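PDB 1LZK: heroin esterase from Rhodococcus sp., which probably hydrolyses the acetyl ester bonds of heroin, by the serine-nucleophile mechanism usual among alpha/beta hydrolases. Local coordinates for residues K20-D25 with R211-L216; D132-L137 with E176-V181; V198-F203 with D260-E265. All coordinates share one frame; numbering follows the deposited sequence.

Contact 1 joins the N-terminal segment of an alpha/beta hydrolase to helix 211-222, contact 3 sets helix 198-202 against the turn of D260, and contact 2 packs a helix against the loop that leads into strand 183-187. Contacts 1 and 3 have centres about 15 Å apart and touch directly: R211 NH1 lies 2.9 Å from M200 O, and the side chain of A214 packs on M200. Contact 3 is the one nearest the presumed active site, since D260 is hydrogen-bonded to H290 and the L262 side chain comes within about 4 Å of a bound cacodylate. Contact 2 sits across the chain's centre, its own centre about 30 Å from those of both others.

Contact 1: K20-D25 with R211-L216; sequences KVDFAD and RPNAIL
N213 lends its carboxamide to the backbone of V21 and F23, so that a helix side chain holds an irregular segment much as a neighbouring strand would. Its ND2 donates to V21 O at 2.8 Å, meeting the carbonyl almost head-on (C=O...donor angle 173°), while F23 N donates to N213 OD1 at 2.9 Å from a position 35° above the carbonyl plane. With both ends of the amide engaged, its flip is fixed. CG stands anti to the carbonyl carbon (chi1 -84°), which carries the amide off the helix and across to the loop.

The close packing lies beside this amide. F23 CB touches both N213 OD1 and L216, with L216 CD2 3.5 Å away, and L216 CB reaches the edge of the phenyl ring, near its plane. F23 and L216 run antiparallel alongside one another. The ring is buried, its end leads away from 211-216, and it meets W209 edge-to-face; F23 O is bonded to Y220 OH, further along helix 211-222.

The other flank is looser and wetter. Water 1 donates to N213 OD1 and to D22 OD1, 2.6 Å from each, and so joins two side chains that do not bond directly. D22 and A24 are exposed; the A24 backbone N lies against L216 CD2, but its methyl stands farther off, CB 4.1 Å from that CD2. Here D22 works mostly on its own segment, accepting from A24 N at OD1 over 3.2 Å.

That last bond defines an Asx turn, laid over a type I beta turn from D22 to D25 that delivers D25 as N-cap of helix 26-41. Joining an N-terminal segment to a helix inserted between strands 183-187 and 252-257 is consistent with the cap of hormone-sensitive-lipase-like alpha/beta hydrolases.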
ATOM      1  N   LYS A  20      15.689  -6.836 -12.272  1.00 40.58           N
ATOM      2  CA  LYS A  20      15.435  -5.405 -12.286  1.00 43.87           C
ATOM      3  C   LYS A  20      14.040  -5.128 -12.844  1.00 49.94           C
ATOM      4  O   LYS A  20      13.615  -5.688 -13.849  1.00 44.81           O
ATOM      5  CB  LYS A  20      16.452  -4.628 -13.127  1.00 55.02           C
ATOM      6  CG  LYS A  20      17.130  -3.484 -12.394  1.00 57.99           C
ATOM      7  CD  LYS A  20      18.646  -3.539 -12.499  1.00 58.13           C
ATOM      8  CE  LYS A  20      19.290  -2.223 -12.091  1.00 59.62           C
ATOM      9  NZ  LYS A  20      20.754  -2.184 -12.390  1.00 64.28           N
ATOM     10  N   VAL A  21      13.342  -4.245 -12.150  1.00 42.30           N
ATOM     11  CA  VAL A  21      12.082  -3.708 -12.630  1.00 44.02           C
ATOM     12  C   VAL A  21      12.339  -2.289 -13.109  1.00 38.93           C
ATOM     13  O   VAL A  21      12.314  -1.385 -12.265  1.00 50.83           O
ATOM     14  CB  VAL A  21      11.020  -3.640 -11.526  1.00 45.62           C
ATOM     15  CG1 VAL A  21       9.695  -4.154 -12.056  1.00 45.17           C
ATOM     16  CG2 VAL A  21      11.528  -4.409 -10.321  1.00 41.31           C
ATOM     17  N   ASP A  22      12.613  -2.117 -14.399  1.00 34.61           N
ATOM     18  CA  ASP A  22      12.951  -0.750 -14.806  1.00 33.34           C
ATOM     19  C   ASP A  22      11.761  -0.024 -15.417  1.00 32.07           C
ATOM     20  O   ASP A  22      11.256  -0.431 -16.467  1.00 31.53           O
ATOM     21  CB  ASP A  22      14.084  -0.758 -15.830  1.00 34.70           C
ATOM     22  CG  ASP A  22      14.029   0.521 -16.653  1.00 38.38           C
ATOM     23  OD1 ASP A  22      14.301   1.605 -16.091  1.00 49.20           O
ATOM     24  OD2 ASP A  22      13.708   0.414 -17.850  1.00 48.44           O
ATOM     25  N   PHE A  23      11.346   1.064 -14.784  1.00 28.41           N
ATOM     26  CA  PHE A  23      10.113   1.724 -15.182  1.00 28.06           C
ATOM     27  C   PHE A  23      10.172   2.266 -16.590  1.00 29.16           C
ATOM     28  O   PHE A  23       9.129   2.510 -17.189  1.00 30.76           O
ATOM     29  CB  PHE A  23       9.798   2.841 -14.159  1.00 27.74           C
ATOM     30  CG  PHE A  23       8.700   2.312 -13.250  1.00 20.32           C
ATOM     31  CD1 PHE A  23       8.738   0.999 -12.835  1.00 18.70           C
ATOM     32  CD2 PHE A  23       7.644   3.112 -12.845  1.00 18.15           C
ATOM     33  CE1 PHE A  23       7.770   0.424 -12.026  1.00 21.56           C
ATOM     34  CE2 PHE A  23       6.667   2.527 -12.055  1.00 15.88           C
ATOM     35  CZ  PHE A  23       6.689   1.210 -11.656  1.00 16.37           C
ATOM     36  N   ALA A  24      11.396   2.439 -17.089  1.00 30.19           N
ATOM     37  CA  ALA A  24      11.588   3.039 -18.406  1.00 32.00           C
ATOM     38  C   ALA A  24      10.980   2.204 -19.518  1.00 34.17           C
ATOM     39  O   ALA A  24      10.566   2.773 -20.531  1.00 37.53           O
ATOM     40  CB  ALA A  24      13.074   3.269 -18.649  1.00 33.93           C
ATOM     41  N   ASP A  25      10.911   0.893 -19.371  1.00 32.09           N
ATOM     42  CA  ASP A  25      10.224   0.033 -20.319  1.00 33.57           C
ATOM     43  C   ASP A  25       9.059  -0.593 -19.551  1.00 33.25           C
ATOM     44  O   ASP A  25       9.233  -1.616 -18.906  1.00 32.61           O
ATOM     45  CB  ASP A  25      11.025  -1.108 -20.932  1.00 42.01           C
ATOM     46  CG  ASP A  25      10.169  -1.900 -21.909  1.00 41.46           C
ATOM     47  OD1 ASP A  25       9.139  -1.361 -22.362  1.00 52.02           O
ATOM     48  OD2 ASP A  25      10.541  -3.051 -22.233  1.00 54.36           O
ATOM     49  N   ARG A 211      15.857   6.196  -7.110  1.00 17.66           N
ATOM     50  CA  ARG A 211      15.502   7.477  -7.664  1.00 15.82           C
ATOM     51  C   ARG A 211      15.105   7.392  -9.158  1.00 16.63           C
ATOM     52  O   ARG A 211      14.034   7.945  -9.439  1.00 16.97           O
ATOM     53  CB  ARG A 211      16.667   8.422  -7.438  1.00 19.43           C
ATOM     54  CG  ARG A 211      16.176   9.863  -7.619  1.00 17.84           C
ATOM     55  CD  ARG A 211      17.407  10.772  -7.530  1.00 20.05           C
ATOM     56  NE  ARG A 211      16.956  12.113  -7.871  1.00 21.05           N
ATOM     57  CZ  ARG A 211      16.278  12.928  -7.104  1.00 22.78           C
ATOM     58  NH1 ARG A 211      15.891  12.658  -5.857  1.00 22.52           N
ATOM     59  NH2 ARG A 211      15.948  14.115  -7.593  1.00 25.55           N
ATOM     60  N   PRO A 212      15.824   6.749 -10.054  1.00 17.23           N
ATOM     61  CA  PRO A 212      15.339   6.633 -11.441  1.00 18.25           C
ATOM     62  C   PRO A 212      13.924   6.099 -11.531  1.00 21.14           C
ATOM     63  O   PRO A 212      13.086   6.666 -12.280  1.00 22.24           O
ATOM     64  CB  PRO A 212      16.332   5.666 -12.103  1.00 21.56           C
ATOM     65  CG  PRO A 212      17.609   5.842 -11.320  1.00 18.66           C
ATOM     66  CD  PRO A 212      17.168   6.121  -9.900  1.00 17.07           C
ATOM     67  N   ASN A 213      13.607   5.025 -10.791  1.00 18.99           N
ATOM     68  CA  ASN A 213      12.194   4.570 -10.888  1.00 17.62           C
ATOM     69  C   ASN A 213      11.232   5.573 -10.285  1.00 18.26           C
ATOM     70  O   ASN A 213      10.079   5.695 -10.768  1.00 16.41           O
ATOM     71  CB  ASN A 213      12.035   3.200 -10.233  1.00 17.13           C
ATOM     72  CG  ASN A 213      12.384   2.011 -11.099  1.00 16.48           C
ATOM     73  OD1 ASN A 213      12.534   2.171 -12.327  1.00 22.54           O
ATOM     74  ND2 ASN A 213      12.489   0.828 -10.539  1.00 21.34           N
ATOM     75  N   ALA A 214      11.560   6.299  -9.216  1.00 16.09           N
ATOM     76  CA  ALA A 214      10.640   7.248  -8.558  1.00 15.83           C
ATOM     77  C   ALA A 214      10.213   8.350  -9.491  1.00 17.72           C
ATOM     78  O   ALA A 214       9.057   8.773  -9.567  1.00 15.04           O
ATOM     79  CB  ALA A 214      11.288   7.800  -7.289  1.00 18.25           C
ATOM     80  N   ILE A 215      11.171   8.856 -10.287  1.00 18.40           N
ATOM     81  CA  ILE A 215      10.825   9.926 -11.210  1.00 16.81           C
ATOM     82  C   ILE A 215       9.812   9.421 -12.229  1.00 15.02           C
ATOM     83  O   ILE A 215       8.873  10.134 -12.520  1.00 19.90           O
ATOM     84  CB  ILE A 215      12.073  10.435 -11.958  1.00 17.17           C
ATOM     85  CG1 ILE A 215      13.091  11.123 -11.044  1.00 19.86           C
ATOM     86  CG2 ILE A 215      11.669  11.309 -13.139  1.00 20.36           C
ATOM     87  CD1 ILE A 215      14.535  11.071 -11.503  1.00 23.99           C
ATOM     88  N   LEU A 216      10.067   8.229 -12.736  1.00 16.76           N
ATOM     89  CA  LEU A 216       9.142   7.658 -13.720  1.00 16.50           C
ATOM     90  C   LEU A 216       7.766   7.374 -13.139  1.00 16.56           C
ATOM     91  O   LEU A 216       6.719   7.558 -13.775  1.00 16.22           O
ATOM     92  CB  LEU A 216       9.710   6.350 -14.259  1.00 18.61           C
ATOM     93  CG  LEU A 216      10.478   6.404 -15.595  1.00 30.06           C
ATOM     94  CD1 LEU A 216      10.773   7.842 -15.938  1.00 38.57           C
ATOM     95  CD2 LEU A 216      11.675   5.495 -15.475  1.00 24.75           C
TER
HETATM   96  O   HOH W   1      14.266   3.135 -13.974  1.00 39.79           O

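Contact 2: D132-L137 with E176-V181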
ATOM      1  N   ASP A 132     -10.772   5.239  -7.467  1.00  7.80           N
ATOM      2  CA  ASP A 132     -11.186   3.846  -7.424  1.00  8.40           C
ATOM      3  C   ASP A 132     -11.142   3.281  -6.000  1.00  8.67           C
ATOM      4  O   ASP A 132     -12.003   2.565  -5.515  1.00  8.53           O
ATOM      5  CB  ASP A 132     -10.308   2.965  -8.324  1.00  8.89           C
ATOM      6  CG  ASP A 132     -10.529   3.242  -9.794  1.00 10.00           C
ATOM      7  OD1 ASP A 132     -11.569   3.852 -10.173  1.00 10.49           O
ATOM      8  OD2 ASP A 132      -9.677   2.855 -10.617  1.00 11.22           O
ATOM      9  N   CYS A 133     -10.088   3.633  -5.273  1.00  7.89           N
ATOM     10  CA  CYS A 133      -9.921   3.167  -3.909  1.00  8.17           C
ATOM     11  C   CYS A 133     -10.975   3.794  -3.012  1.00  6.69           C
ATOM     12  O   CYS A 133     -11.545   3.128  -2.160  1.00  8.04           O
ATOM     13  CB  CYS A 133      -8.498   3.520  -3.413  1.00  8.95           C
ATOM     14  SG  CYS A 133      -7.185   2.609  -4.285  1.00  9.29           S
ATOM     15  N   TYR A 134     -11.234   5.092  -3.238  1.00  8.92           N
ATOM     16  CA  TYR A 134     -12.288   5.702  -2.402  1.00  8.22           C
ATOM     17  C   TYR A 134     -13.662   5.171  -2.762  1.00  7.53           C
ATOM     18  O   TYR A 134     -14.513   4.985  -1.883  1.00  9.23           O
ATOM     19  CB  TYR A 134     -12.208   7.210  -2.515  1.00 10.21           C
ATOM     20  CG  TYR A 134     -13.172   7.958  -1.632  1.00  9.46           C
ATOM     21  CD1 TYR A 134     -13.136   7.829  -0.253  1.00 10.74           C
ATOM     22  CD2 TYR A 134     -14.138   8.786  -2.202  1.00 10.68           C
ATOM     23  CE1 TYR A 134     -14.033   8.512   0.556  1.00 10.84           C
ATOM     24  CE2 TYR A 134     -15.030   9.482  -1.388  1.00 12.01           C
ATOM     25  CZ  TYR A 134     -14.972   9.340  -0.035  1.00 10.36           C
ATOM     26  OH  TYR A 134     -15.864  10.034   0.758  1.00 14.22           O
ATOM     27  N   ALA A 135     -13.902   4.894  -4.036  1.00  8.36           N
ATOM     28  CA  ALA A 135     -15.162   4.273  -4.451  1.00  9.24           C
ATOM     29  C   ALA A 135     -15.340   2.936  -3.763  1.00  9.59           C
ATOM     30  O   ALA A 135     -16.412   2.571  -3.298  1.00 10.03           O
ATOM     31  CB  ALA A 135     -15.171   4.099  -5.958  1.00 10.07           C
ATOM     32  N   ALA A 136     -14.249   2.168  -3.690  1.00  8.41           N
ATOM     33  CA  ALA A 136     -14.301   0.877  -2.997  1.00  9.14           C
ATOM     34  C   ALA A 136     -14.622   1.036  -1.512  1.00  9.35           C
ATOM     35  O   ALA A 136     -15.446   0.322  -0.942  1.00 10.61           O
ATOM     36  CB  ALA A 136     -12.986   0.141  -3.198  1.00 11.51           C
ATOM     37  N   LEU A 137     -13.988   1.987  -0.837  1.00 10.30           N
ATOM     38  CA  LEU A 137     -14.300   2.331   0.562  1.00  9.37           C
ATOM     39  C   LEU A 137     -15.752   2.726   0.776  1.00  8.87           C
ATOM     40  O   LEU A 137     -16.399   2.231   1.718  1.00 11.45           O
ATOM     41  CB  LEU A 137     -13.370   3.485   1.001  1.00  9.13           C
ATOM     42  CG  LEU A 137     -13.542   3.927   2.469  1.00  9.34           C
ATOM     43  CD1 LEU A 137     -13.306   2.727   3.400  1.00 10.89           C
ATOM     44  CD2 LEU A 137     -12.667   5.141   2.768  1.00 10.28           C
ATOM     45  N   GLU A 176     -14.044  14.439   3.144  1.00 17.17           N
ATOM     46  CA  GLU A 176     -15.419  14.284   2.700  1.00 17.72           C
ATOM     47  C   GLU A 176     -16.385  13.983   3.838  1.00 17.58           C
ATOM     48  O   GLU A 176     -17.603  14.303   3.738  1.00 23.35           O
ATOM     49  CB  GLU A 176     -15.509  13.163   1.647  1.00 18.05           C
ATOM     50  CG  GLU A 176     -14.836  13.497   0.318  1.00 19.86           C
ATOM     51  CD  GLU A 176     -15.215  14.860  -0.212  1.00 31.92           C
ATOM     52  OE1 GLU A 176     -16.194  15.441   0.281  1.00 36.57           O
ATOM     53  OE2 GLU A 176     -14.599  15.459  -1.120  1.00 43.15           O
ATOM     54  N   GLY A 177     -15.918  13.348   4.892  1.00 19.81           N
ATOM     55  CA  GLY A 177     -16.734  13.148   6.082  1.00 23.00           C
ATOM     56  C   GLY A 177     -17.852  12.163   5.925  1.00 21.92           C
ATOM     57  O   GLY A 177     -18.865  12.263   6.617  1.00 26.55           O
ATOM     58  N   VAL A 178     -17.736  11.191   5.037  1.00 16.30           N
ATOM     59  CA  VAL A 178     -18.790  10.215   4.827  1.00 15.63           C
ATOM     60  C   VAL A 178     -18.458   8.917   5.526  1.00 14.95           C
ATOM     61  O   VAL A 178     -19.279   8.343   6.214  1.00 15.56           O
ATOM     62  CB  VAL A 178     -19.021   9.905   3.333  1.00 16.43           C
ATOM     63  CG1 VAL A 178     -19.961   8.715   3.120  1.00 14.66           C
ATOM     64  CG2 VAL A 178     -19.563  11.135   2.627  1.00 17.68           C
ATOM     65  N   VAL A 179     -17.235   8.422   5.342  1.00 13.76           N
ATOM     66  CA  VAL A 179     -16.860   7.106   5.875  1.00 13.39           C
ATOM     67  C   VAL A 179     -15.839   7.240   7.000  1.00 14.34           C
ATOM     68  O   VAL A 179     -14.773   7.833   6.751  1.00 15.77           O
ATOM     69  CB  VAL A 179     -16.206   6.239   4.771  1.00 12.53           C
ATOM     70  CG1 VAL A 179     -15.818   4.890   5.377  1.00 13.34           C
ATOM     71  CG2 VAL A 179     -17.099   6.102   3.551  1.00 13.15           C
ATOM     72  N   PRO A 180     -16.122   6.707   8.181  1.00 14.27           N
ATOM     73  CA  PRO A 180     -15.143   6.740   9.290  1.00 14.93           C
ATOM     74  C   PRO A 180     -14.167   5.592   9.089  1.00 16.20           C
ATOM     75  O   PRO A 180     -14.539   4.456   8.758  1.00 16.46           O
ATOM     76  CB  PRO A 180     -15.995   6.541  10.532  1.00 17.20           C
ATOM     77  CG  PRO A 180     -17.140   5.712  10.049  1.00 21.16           C
ATOM     78  CD  PRO A 180     -17.380   6.068   8.606  1.00 20.36           C
ATOM     79  N   VAL A 181     -12.885   5.937   9.246  1.00 12.72           N
ATOM     80  CA  VAL A 181     -11.820   4.959   9.083  1.00 10.85           C
ATOM     81  C   VAL A 181     -11.170   4.761  10.457  1.00  8.81           C
ATOM     82  O   VAL A 181     -10.762   5.763  11.069  1.00 12.19           O
ATOM     83  CB  VAL A 181     -10.807   5.404   8.023  1.00 10.99           C
ATOM     84  CG1 VAL A 181      -9.603   4.466   8.027  1.00  9.72           C
ATOM     85  CG2 VAL A 181     -11.406   5.456   6.612  1.00 10.92           C
TER
HETATM   86  O   HOH W   2     -15.653  10.124   3.565  1.00 12.70           O
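Y134 and E176 meet at the tyrosine hydroxyl: OH comes 3.3 Å from E176 CB, and the tyrosine runs roughly perpendicular to the glutamate chain. Y134 has CG anti to its backbone nitrogen (chi1 -176°), and the ring thereby extends from helix 128-142 to the end of helix 161-176. E176 bends at chi2 (-48°), turning its carboxylate away after the CB and CG methylenes have passed the hydroxyl. Water 2, in the ring plane at its edge, lies 2.8 Å from Y134 OH and accepts from V178 N, linking the phenol to the loop backbone.

One helical turn on, L137 adopts the same first torsion (chi1 -178°) and presents its branch to two valines. CG is 3.8 Å from V179 CG1, and CD2 reaches V181 CG2 at 4.1 Å. Shortening L137 to alanine would probably open a gap beside V179 and V181, leaving their methyls without this apolar partner.

L137 also packs on A173 of helix 161-176, on L83 of strand 79-85 and on I154 and V156 of strand 153-159, while Y134 lies on K172 and A173 of helix 161-176.

Contact 3: V198-F203 with D260-E265; sequences VSMTNF and DPLRDE
The turn that probably carries the acid of an alpha/beta-hydrolase catalytic triad is backed here by a short helix, with S199, M200 and F203 packed against D260-E265. D260 follows strand 252-257, and its OD2 is hydrogen-bonded to H290 ND1, as expected of the acid and histidine of such a triad. Its OD1 accepts from L262 N, a capping bond within the type I beta turn D260-R263 that leads into helix 263-275. L262 in turn touches the likely nucleophile elbow around S160.

S199 takes part in all three hydrogen bonds between the segments. Its OG sits between its own backbone nitrogen and carbonyl carbon (chi1 56°), and from there it donates to P261 O at 2.8 Å and accepts from D264 N at 3.1 Å, the latter bond fairly straight (160°). S199 N adds a bond of 2.8 Å to D264 OD2, reaching that oxygen from above the carboxylate plane. The buried hydroxyl is thus satisfied by one bond given and one received.

The apolar part is built by M200 and F203. The chain of M200, a selenomethionine, bends at chi2 and chi3 so that CE rests against both P261 CB and L262 CD2, 3.6 Å from the latter. E265, close by, turns its OE2 to L191 N and D192 N. F203 brings CB to the proline, while its ring edge faces the D260-P261 peptide, with CD2 3.5 Å from D260 O.

R263 lies across S199 and F203, and its NH1 is hydrogen-bonded to E258 O. S199 CB lies over one face of its guanidinium, and the F203 ring stands steeply to that plane (78°), with CZ 3.6 Å from R263 NH1. In a side-on salt bridge, R263 NE and NH2 both donate to a single oxygen, D264 OD1, NH2 at 2.8 Å.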
ATOM      1  N   VAL A 198      16.744  13.198   1.867  1.00 15.38           N
ATOM      2  CA  VAL A 198      18.076  12.611   1.682  1.00 13.90           C
ATOM      3  C   VAL A 198      18.013  11.218   1.110  1.00 13.50           C
ATOM      4  O   VAL A 198      18.812  10.833   0.230  1.00 14.97           O
ATOM      5  CB  VAL A 198      18.890  12.575   2.993  1.00 14.06           C
ATOM      6  CG1 VAL A 198      20.211  11.843   2.844  1.00 16.34           C
ATOM      7  CG2 VAL A 198      19.135  13.998   3.493  1.00 16.06           C
ATOM      8  N   SER A 199      17.094  10.344   1.559  1.00 12.59           N
ATOM      9  CA  SER A 199      17.130   8.996   1.000  1.00 11.15           C
ATOM     10  C   SER A 199      16.785   9.008  -0.508  1.00 12.35           C
ATOM     11  O   SER A 199      17.284   8.133  -1.238  1.00 14.14           O
ATOM     12  CB  SER A 199      16.243   8.027   1.780  1.00 12.22           C
ATOM     13  OG  SER A 199      14.911   8.478   1.853  1.00 10.25           O
HETATM   14  N   MSE A 200      15.932   9.952  -0.846  1.00 12.32           N
HETATM   15  CA  MSE A 200      15.523  10.000  -2.256  1.00 13.57           C
HETATM   16  C   MSE A 200      16.594  10.668  -3.105  1.00 18.99           C
HETATM   17  O   MSE A 200      16.639  10.343  -4.292  1.00 18.91           O
HETATM   18  CB  MSE A 200      14.167  10.681  -2.399  1.00 17.98           C
HETATM   19  CG  MSE A 200      13.508  10.680  -3.781  1.00 28.27           C
HETATM   20 SE   MSE A 200      13.330   8.927  -4.522  1.00 22.55          SE
HETATM   21  CE  MSE A 200      11.823   8.285  -3.585  1.00 11.88           C
ATOM     22  N   THR A 201      17.454  11.521  -2.572  1.00 16.61           N
ATOM     23  CA  THR A 201      18.563  12.047  -3.380  1.00 18.08           C
ATOM     24  C   THR A 201      19.749  11.095  -3.414  1.00 18.99           C
ATOM     25  O   THR A 201      20.478  11.098  -4.451  1.00 18.95           O
ATOM     26  CB  THR A 201      19.005  13.432  -2.872  1.00 20.13           C
ATOM     27  OG1 THR A 201      19.583  13.296  -1.558  1.00 21.78           O
ATOM     28  CG2 THR A 201      17.805  14.363  -2.762  1.00 23.81           C
ATOM     29  N   ASN A 202      20.001  10.307  -2.356  1.00 17.96           N
ATOM     30  CA  ASN A 202      21.172   9.411  -2.342  1.00 16.53           C
ATOM     31  C   ASN A 202      20.997   7.975  -2.800  1.00 19.55           C
ATOM     32  O   ASN A 202      21.983   7.269  -3.093  1.00 17.40           O
ATOM     33  CB  ASN A 202      21.708   9.349  -0.891  1.00 19.35           C
ATOM     34  CG  ASN A 202      22.316  10.663  -0.455  1.00 25.27           C
ATOM     35  OD1 ASN A 202      21.940  11.788  -0.820  1.00 23.23           O
ATOM     36  ND2 ASN A 202      23.281  10.554   0.441  1.00 41.34           N
ATOM     37  N   PHE A 203      19.756   7.453  -2.885  1.00 15.15           N
ATOM     38  CA  PHE A 203      19.558   6.050  -3.227  1.00 14.40           C
ATOM     39  C   PHE A 203      19.203   5.862  -4.687  1.00 14.81           C
ATOM     40  O   PHE A 203      18.046   5.765  -5.081  1.00 16.90           O
ATOM     41  CB  PHE A 203      18.455   5.455  -2.335  1.00 14.36           C
ATOM     42  CG  PHE A 203      18.917   5.212  -0.909  1.00 14.69           C
ATOM     43  CD1 PHE A 203      20.246   5.308  -0.533  1.00 17.42           C
ATOM     44  CD2 PHE A 203      18.016   4.873   0.087  1.00 14.46           C
ATOM     45  CE1 PHE A 203      20.646   5.054   0.776  1.00 17.06           C
ATOM     46  CE2 PHE A 203      18.402   4.620   1.384  1.00 15.38           C
ATOM     47  CZ  PHE A 203      19.725   4.718   1.741  1.00 16.78           C
ATOM     48  N   ASP A 260      15.815   1.892   1.342  1.00 13.90           N
ATOM     49  CA  ASP A 260      14.712   2.319   0.478  1.00 12.43           C
ATOM     50  C   ASP A 260      14.726   3.813   0.256  1.00 11.50           C
ATOM     51  O   ASP A 260      14.764   4.622   1.212  1.00 11.30           O
ATOM     52  CB  ASP A 260      13.432   1.917   1.225  1.00 13.77           C
ATOM     53  CG  ASP A 260      12.182   2.058   0.382  1.00 13.42           C
ATOM     54  OD1 ASP A 260      12.222   2.776  -0.645  1.00 15.61           O
ATOM     55  OD2 ASP A 260      11.163   1.465   0.784  1.00 15.02           O
ATOM     56  N   PRO A 261      14.657   4.299  -0.985  1.00 11.57           N
ATOM     57  CA  PRO A 261      14.598   5.723  -1.236  1.00 12.26           C
ATOM     58  C   PRO A 261      13.353   6.342  -0.579  1.00  8.37           C
ATOM     59  O   PRO A 261      13.370   7.523  -0.311  1.00  9.98           O
ATOM     60  CB  PRO A 261      14.492   5.851  -2.782  1.00 13.57           C
ATOM     61  CG  PRO A 261      13.964   4.534  -3.165  1.00 16.38           C
ATOM     62  CD  PRO A 261      14.593   3.516  -2.226  1.00 12.50           C
ATOM     63  N   LEU A 262      12.289   5.569  -0.357  1.00  9.09           N
ATOM     64  CA  LEU A 262      11.068   6.037   0.298  1.00  8.48           C
ATOM     65  C   LEU A 262      11.192   6.169   1.800  1.00  7.99           C
ATOM     66  O   LEU A 262      10.263   6.651   2.459  1.00  8.38           O
ATOM     67  CB  LEU A 262       9.945   5.044  -0.035  1.00  9.24           C
ATOM     68  CG  LEU A 262       9.648   4.805  -1.515  1.00 10.78           C
ATOM     69  CD1 LEU A 262       8.541   3.764  -1.702  1.00 13.56           C
ATOM     70  CD2 LEU A 262       9.252   6.093  -2.228  1.00 12.98           C
ATOM     71  N   ARG A 263      12.297   5.754   2.376  1.00  8.19           N
ATOM     72  CA  ARG A 263      12.413   5.670   3.837  1.00  6.17           C
ATOM     73  C   ARG A 263      12.137   6.994   4.495  1.00  7.31           C
ATOM     74  O   ARG A 263      11.326   7.124   5.450  1.00  8.30           O
ATOM     75  CB  ARG A 263      13.829   5.142   4.158  1.00  7.67           C
ATOM     76  CG  ARG A 263      14.100   5.018   5.667  1.00  8.85           C
ATOM     77  CD  ARG A 263      15.648   4.938   5.852  1.00  8.08           C
ATOM     78  NE  ARG A 263      16.256   6.227   5.600  1.00  9.20           N
ATOM     79  CZ  ARG A 263      17.514   6.503   5.205  1.00  8.76           C
ATOM     80  NH1 ARG A 263      18.288   5.456   4.982  1.00 11.40           N
ATOM     81  NH2 ARG A 263      17.901   7.735   5.024  1.00 10.19           N
ATOM     82  N   ASP A 264      12.797   8.079   4.078  1.00  7.43           N
ATOM     83  CA  ASP A 264      12.703   9.345   4.787  1.00  9.02           C
ATOM     84  C   ASP A 264      11.288   9.933   4.658  1.00  8.64           C
ATOM     85  O   ASP A 264      10.783  10.480   5.651  1.00  9.34           O
ATOM     86  CB  ASP A 264      13.731  10.368   4.293  1.00 10.88           C
ATOM     87  CG  ASP A 264      15.153  10.000   4.624  1.00 12.46           C
ATOM     88  OD1 ASP A 264      15.392   8.971   5.285  1.00 12.67           O
ATOM     89  OD2 ASP A 264      16.060  10.736   4.163  1.00 14.83           O
ATOM     90  N   GLU A 265      10.657   9.828   3.485  1.00  8.65           N
ATOM     91  CA  GLU A 265       9.302  10.409   3.390  1.00  9.37           C
ATOM     92  C   GLU A 265       8.352   9.650   4.301  1.00  7.43           C
ATOM     93  O   GLU A 265       7.402  10.252   4.838  1.00  9.15           O
ATOM     94  CB  GLU A 265       8.822  10.483   1.937  1.00  9.92           C
ATOM     95  CG  GLU A 265       8.535   9.141   1.262  1.00 10.84           C
ATOM     96  CD  GLU A 265       8.649   9.270  -0.247  1.00  9.24           C
ATOM     97  OE1 GLU A 265       9.763   9.576  -0.719  1.00 12.72           O
ATOM     98  OE2 GLU A 265       7.638   9.097  -0.970  1.00 10.81           O
TER